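Maltose/maltodextrin-binding protein (Thermus thermophilus, PDB 2GH9) binds maltotriose, and probably related maltodextrins, presumably for delivery to a membrane transporter as periplasmic binding proteins do. Local coordinates at residues 193-204 / 355-366. Residues are numbered along the deposited sequence; the frame is centred on the assembly and turned at random.
Sequences EKALQFIKDLRF and AIQRPDSNVKKI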
loop_
_atom_site.group_PDB
_atom_site.type_symbol
_atom_site.label_atom_id
_atom_site.label_comp_id
_atom_site.label_asym_id
_atom_site.label_seq_id
_atom_site.Cartn_x
_atom_site.Cartn_y
_atom_site.Cartn_z
ATOM N N GLU A 193 7.949 -10.710 -18.496
ATOM C CA GLU A 193 7.910 -10.231 -19.880
ATOM C C GLU A 193 6.480 -9.871 -20.308
ATOM O O GLU A 193 6.247 -8.821 -20.904
ATOM C CB GLU A 193 8.497 -11.290 -20.814
ATOM C CG GLU A 193 9.988 -11.534 -20.604
ATOM C CD GLU A 193 10.512 -12.771 -21.373
ATOM O OE1 GLU A 193 9.976 -13.066 -22.456
ATOM O OE2 GLU A 193 11.455 -13.442 -20.876
ATOM N N LYS A 194 5.518 -10.728 -19.979
ATOM C CA LYS A 194 4.123 -10.465 -20.354
ATOM C C LYS A 194 3.523 -9.277 -19.584
ATOM O O LYS A 194 2.772 -8.481 -20.156
ATOM C CB LYS A 194 3.268 -11.708 -20.169
ATOM C CG LYS A 194 3.617 -12.874 -21.109
ATOM C CD LYS A 194 3.195 -14.206 -20.487
ATOM C CE LYS A 194 3.439 -15.399 -21.386
ATOM N NZ LYS A 194 3.440 -16.692 -20.622
ATOM N N ALA A 195 3.843 -9.171 -18.290
ATOM C CA ALA A 195 3.396 -8.044 -17.485
ATOM C C ALA A 195 3.928 -6.749 -18.061
ATOM O O ALA A 195 3.176 -5.799 -18.258
ATOM C CB ALA A 195 3.840 -8.187 -16.031
ATOM N N LEU A 196 5.228 -6.712 -18.343
ATOM C CA LEU A 196 5.854 -5.485 -18.850
ATOM C C LEU A 196 5.354 -5.075 -20.242
ATOM O O LEU A 196 5.219 -3.879 -20.519
ATOM C CB LEU A 196 7.375 -5.617 -18.886
ATOM C CG LEU A 196 8.114 -5.646 -17.552
ATOM C CD1 LEU A 196 9.635 -5.571 -17.824
ATOM C CD2 LEU A 196 7.637 -4.503 -16.659
ATOM N N GLN A 197 5.068 -6.050 -21.099
ATOM C CA GLN A 197 4.440 -5.752 -22.411
ATOM C C GLN A 197 3.022 -5.160 -22.281
ATOM O O GLN A 197 2.677 -4.174 -22.938
ATOM C CB GLN A 197 4.402 -7.016 -23.270
ATOM C CG GLN A 197 4.085 -6.755 -24.750
ATOM C CD GLN A 197 5.031 -5.731 -25.394
ATOM O OE1 GLN A 197 6.240 -5.940 -25.453
ATOM N NE2 GLN A 197 4.483 -4.623 -25.843
ATOM N N PHE A 198 2.196 -5.745 -21.420
ATOM C CA PHE A 198 0.881 -5.156 -21.140
ATOM C C PHE A 198 0.998 -3.720 -20.598
ATOM O O PHE A 198 0.242 -2.814 -21.021
ATOM C CB PHE A 198 0.077 -6.018 -20.159
ATOM C CG PHE A 198 -1.147 -5.330 -19.650
ATOM C CD1 PHE A 198 -2.203 -5.091 -20.497
ATOM C CD2 PHE A 198 -1.224 -4.877 -18.342
ATOM C CE1 PHE A 198 -3.320 -4.413 -20.064
ATOM C CE2 PHE A 198 -2.341 -4.192 -17.901
ATOM C CZ PHE A 198 -3.396 -3.972 -18.758
ATOM N N ILE A 199 1.934 -3.513 -19.661
ATOM C CA ILE A 199 2.166 -2.174 -19.128
ATOM C C ILE A 199 2.636 -1.233 -20.247
ATOM O O ILE A 199 2.102 -0.140 -20.382
ATOM C CB ILE A 199 3.111 -2.146 -17.902
ATOM C CG1 ILE A 199 2.494 -2.923 -16.731
ATOM C CG2 ILE A 199 3.403 -0.685 -17.491
ATOM C CD1 ILE A 199 3.493 -3.454 -15.698
ATOM N N LYS A 200 3.581 -1.668 -21.072
ATOM C CA LYS A 200 3.928 -0.883 -22.283
ATOM C C LYS A 200 2.716 -0.544 -23.143
ATOM O O LYS A 200 2.536 0.608 -23.558
ATOM C CB LYS A 200 4.961 -1.603 -23.142
ATOM C CG LYS A 200 6.344 -1.476 -22.626
ATOM C CD LYS A 200 7.358 -2.288 -23.468
ATOM C CE LYS A 200 7.659 -1.652 -24.829
ATOM N NZ LYS A 200 8.649 -2.518 -25.566
ATOM N N ASP A 201 1.872 -1.549 -23.376
ATOM C CA ASP A 201 0.700 -1.401 -24.228
ATOM C C ASP A 201 -0.257 -0.365 -23.694
ATOM O O ASP A 201 -0.969 0.255 -24.467
ATOM C CB ASP A 201 -0.051 -2.736 -24.409
ATOM C CG ASP A 201 0.729 -3.764 -25.219
ATOM O OD1 ASP A 201 1.762 -3.424 -25.839
ATOM O OD2 ASP A 201 0.299 -4.942 -25.234
ATOM N N LEU A 202 -0.309 -0.204 -22.367
ATOM C CA LEU A 202 -1.151 0.816 -21.738
ATOM C C LEU A 202 -0.767 2.216 -22.250
ATOM O O LEU A 202 -1.578 3.128 -22.250
ATOM C CB LEU A 202 -1.053 0.747 -20.186
ATOM C CG LEU A 202 -1.799 -0.405 -19.470
ATOM C CD1 LEU A 202 -1.563 -0.413 -17.955
ATOM C CD2 LEU A 202 -3.294 -0.337 -19.735
ATOM N N ARG A 203 0.479 2.372 -22.669
ATOM C CA ARG A 203 0.922 3.639 -23.251
ATOM C C ARG A 203 0.920 3.579 -24.776
ATOM O O ARG A 203 0.274 4.377 -25.405
ATOM C CB ARG A 203 2.308 4.006 -22.747
ATOM C CG ARG A 203 2.851 5.336 -23.279
ATOM C CD ARG A 203 4.108 5.715 -22.514
ATOM N NE ARG A 203 3.771 6.179 -21.165
ATOM C CZ ARG A 203 4.627 6.293 -20.152
ATOM N NH1 ARG A 203 5.900 5.973 -20.301
ATOM N NH2 ARG A 203 4.198 6.726 -18.974
ATOM N N PHE A 204 1.626 2.616 -25.354
ATOM C CA PHE A 204 1.936 2.664 -26.792
ATOM C C PHE A 204 0.904 2.019 -27.726
ATOM O O PHE A 204 0.946 2.235 -28.954
ATOM C CB PHE A 204 3.296 2.032 -27.032
ATOM C CG PHE A 204 4.404 2.674 -26.253
ATOM C CD1 PHE A 204 4.647 4.044 -26.368
ATOM C CD2 PHE A 204 5.202 1.918 -25.392
ATOM C CE1 PHE A 204 5.681 4.644 -25.640
ATOM C CE2 PHE A 204 6.224 2.514 -24.662
ATOM C CZ PHE A 204 6.463 3.877 -24.792
ATOM N N ALA A 355 10.932 -0.270 -19.444
ATOM C CA ALA A 355 9.986 -0.849 -20.391
ATOM C C ALA A 355 9.132 0.238 -21.048
ATOM O O ALA A 355 9.004 0.269 -22.279
ATOM C CB ALA A 355 9.110 -1.908 -19.705
ATOM N N ILE A 356 8.601 1.154 -20.243
ATOM C CA ILE A 356 7.644 2.164 -20.715
ATOM C C ILE A 356 8.290 3.429 -21.286
ATOM O O ILE A 356 7.604 4.293 -21.802
ATOM C CB ILE A 356 6.603 2.554 -19.602
ATOM C CG1 ILE A 356 7.250 3.350 -18.451
ATOM C CG2 ILE A 356 5.929 1.298 -19.080
ATOM C CD1 ILE A 356 6.286 3.790 -17.332
ATOM N N GLN A 357 9.607 3.526 -21.196
ATOM C CA GLN A 357 10.323 4.701 -21.682
ATOM C C GLN A 357 10.291 4.765 -23.215
ATOM O O GLN A 357 10.095 5.844 -23.778
ATOM C CB GLN A 357 11.752 4.687 -21.139
ATOM C CG GLN A 357 12.807 5.421 -21.951
ATOM C CD GLN A 357 14.190 5.182 -21.378
ATOM O OE1 GLN A 357 14.991 4.399 -21.926
ATOM N NE2 GLN A 357 14.467 5.822 -20.240
ATOM N N ARG A 358 10.463 3.614 -23.870
ATOM C CA ARG A 358 10.422 3.547 -25.333
ATOM C C ARG A 358 9.665 2.302 -25.843
ATOM O O ARG A 358 9.699 1.247 -25.201
ATOM C CB ARG A 358 11.846 3.573 -25.898
ATOM C CG ARG A 358 12.674 2.323 -25.604
ATOM C CD ARG A 358 14.167 2.549 -25.880
ATOM N NE ARG A 358 14.440 2.625 -27.321
ATOM C CZ ARG A 358 14.783 1.594 -28.099
ATOM N NH1 ARG A 358 14.919 0.363 -27.599
ATOM N NH2 ARG A 358 15.001 1.796 -29.402
ATOM N N PRO A 359 8.969 2.430 -26.999
ATOM C CA PRO A 359 8.329 1.295 -27.701
ATOM C C PRO A 359 9.262 0.114 -28.020
ATOM O O PRO A 359 8.821 -1.044 -28.005
ATOM C CB PRO A 359 7.843 1.924 -29.007
ATOM C CG PRO A 359 7.656 3.361 -28.697
ATOM C CD PRO A 359 8.716 3.707 -27.698
ATOM N N ASP A 360 10.534 0.409 -28.291
ATOM C CA ASP A 360 11.503 -0.592 -28.752
ATOM C C ASP A 360 12.251 -1.287 -27.602
ATOM O O ASP A 360 13.267 -1.955 -27.825
ATOM C CB ASP A 360 12.527 0.074 -29.674
ATOM C CG ASP A 360 12.039 0.237 -31.119
ATOM O OD1 ASP A 360 10.878 0.690 -31.363
ATOM O OD2 ASP A 360 12.868 -0.049 -32.024
ATOM N N SER A 361 11.763 -1.140 -26.373
ATOM C CA SER A 361 12.472 -1.678 -25.220
ATOM C C SER A 361 12.440 -3.203 -25.216
ATOM O O SER A 361 11.382 -3.820 -25.371
ATOM C CB SER A 361 11.885 -1.111 -23.916
ATOM O OG SER A 361 10.578 -1.592 -23.682
ATOM N N ASN A 362 13.613 -3.805 -25.058
ATOM C CA ASN A 362 13.741 -5.259 -25.005
ATOM C C ASN A 362 13.225 -5.746 -23.651
ATOM O O ASN A 362 13.964 -5.792 -22.669
ATOM C CB ASN A 362 15.200 -5.683 -25.230
ATOM C CG ASN A 362 15.370 -7.179 -25.380
ATOM O OD1 ASN A 362 14.658 -7.975 -24.778
ATOM N ND2 ASN A 362 16.344 -7.572 -26.180
ATOM N N VAL A 363 11.944 -6.101 -23.623
ATOM C CA VAL A 363 11.291 -6.610 -22.418
ATOM C C VAL A 363 11.984 -7.871 -21.875
ATOM O O VAL A 363 12.153 -8.032 -20.665
ATOM C CB VAL A 363 9.802 -6.903 -22.713
ATOM C CG1 VAL A 363 9.237 -7.801 -21.691
ATOM C CG2 VAL A 363 9.007 -5.598 -22.805
ATOM N N LYS A 364 12.387 -8.757 -22.784
ATOM C CA LYS A 364 13.125 -9.979 -22.439
ATOM C C LYS A 364 14.416 -9.701 -21.647
ATOM O O LYS A 364 14.679 -10.347 -20.634
ATOM C CB LYS A 364 13.465 -10.748 -23.731
ATOM C CG LYS A 364 14.044 -12.156 -23.541
ATOM C CD LYS A 364 13.032 -13.257 -23.905
ATOM C CE LYS A 364 13.723 -14.480 -24.475
ATOM N NZ LYS A 364 14.821 -14.985 -23.601
ATOM N N LYS A 365 15.216 -8.755 -22.118
ATOM C CA LYS A 365 16.507 -8.435 -21.475
ATOM C C LYS A 365 16.328 -7.601 -20.206
ATOM O O LYS A 365 17.040 -7.811 -19.217
ATOM C CB LYS A 365 17.436 -7.692 -22.438
ATOM C CG LYS A 365 18.026 -8.583 -23.534
ATOM C CD LYS A 365 19.043 -7.822 -24.405
ATOM C CE LYS A 365 19.592 -8.715 -25.532
ATOM N NZ LYS A 365 20.336 -7.931 -26.586
ATOM N N ILE A 366 15.394 -6.650 -20.257
ATOM C CA ILE A 366 15.018 -5.838 -19.088
ATOM C C ILE A 366 14.674 -6.756 -17.917
ATOM O O ILE A 366 15.212 -6.591 -16.818
ATOM C CB ILE A 366 13.843 -4.869 -19.403
ATOM C CG1 ILE A 366 14.329 -3.739 -20.316
ATOM C CG2 ILE A 366 13.251 -4.280 -18.099
ATOM C CD1 ILE A 366 13.267 -2.799 -20.802
#
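Lys200 reaches from helix 189-204 into the loop joining helices 341-357 and 363-378, where its NZ donates to three acceptors. Lys200 NZ meets Ser361 O in the carbonyl plane, on a lone pair (3.0 Å), and Pro359 O from well above its plane (2.9 Å), and Ser361 OG is the third. A lysine suits this place because its methylenes can lie against apolar neighbours, CD against Val363 CG2 at 3.8 Å, while a bend at chi3 (74°) turns the buried ammonium into the loop. Ser361 OG in turn donates to Ala355 O, tying the loop back to helix 341-357. A methionine in place of Lys200 would probably leave Pro359 O and Ser361 O without this donor and the loop less firmly held.

One turn on, Phe204 and Pro359 meet at about a right angle: Pro359 CG sits over the ring centre, 3.9 Å from the centroid, a CH-pi contact. Arg203 CG lies against the opposite face, toward the rim. Arg203 comes across Ile356, its NH1 donating to Ile356 O (2.8 Å) from above the carbonyl plane, in a bent bond of 136°; its NE is held by Val209 O. Ile356 lays CG1 beside Arg203 NH1, while its CG2 branch meets Ile199 CG2 at 3.6 Å.

At the far end, Val363, compact and branched, enters as a knob among Glu193, Leu196, Gln197 and Lys200, with CG1 3.7 Å from Glu193 CB. Leu196 CD1 fills in against Ala355 and Ile366. The Glu193 side chain crosses that of Lys364 at a slant, its carboxylate set against CD; Glu193 OE2 stays 4.6 Å from Lys364 NZ, too far for a salt bridge. Here helix 189-204 packs against two consecutive helices and the short loop between them, whose type I turn (Arg358 to Ser361) is held by a lysine, at the periphery of a periplasmic binding protein fold.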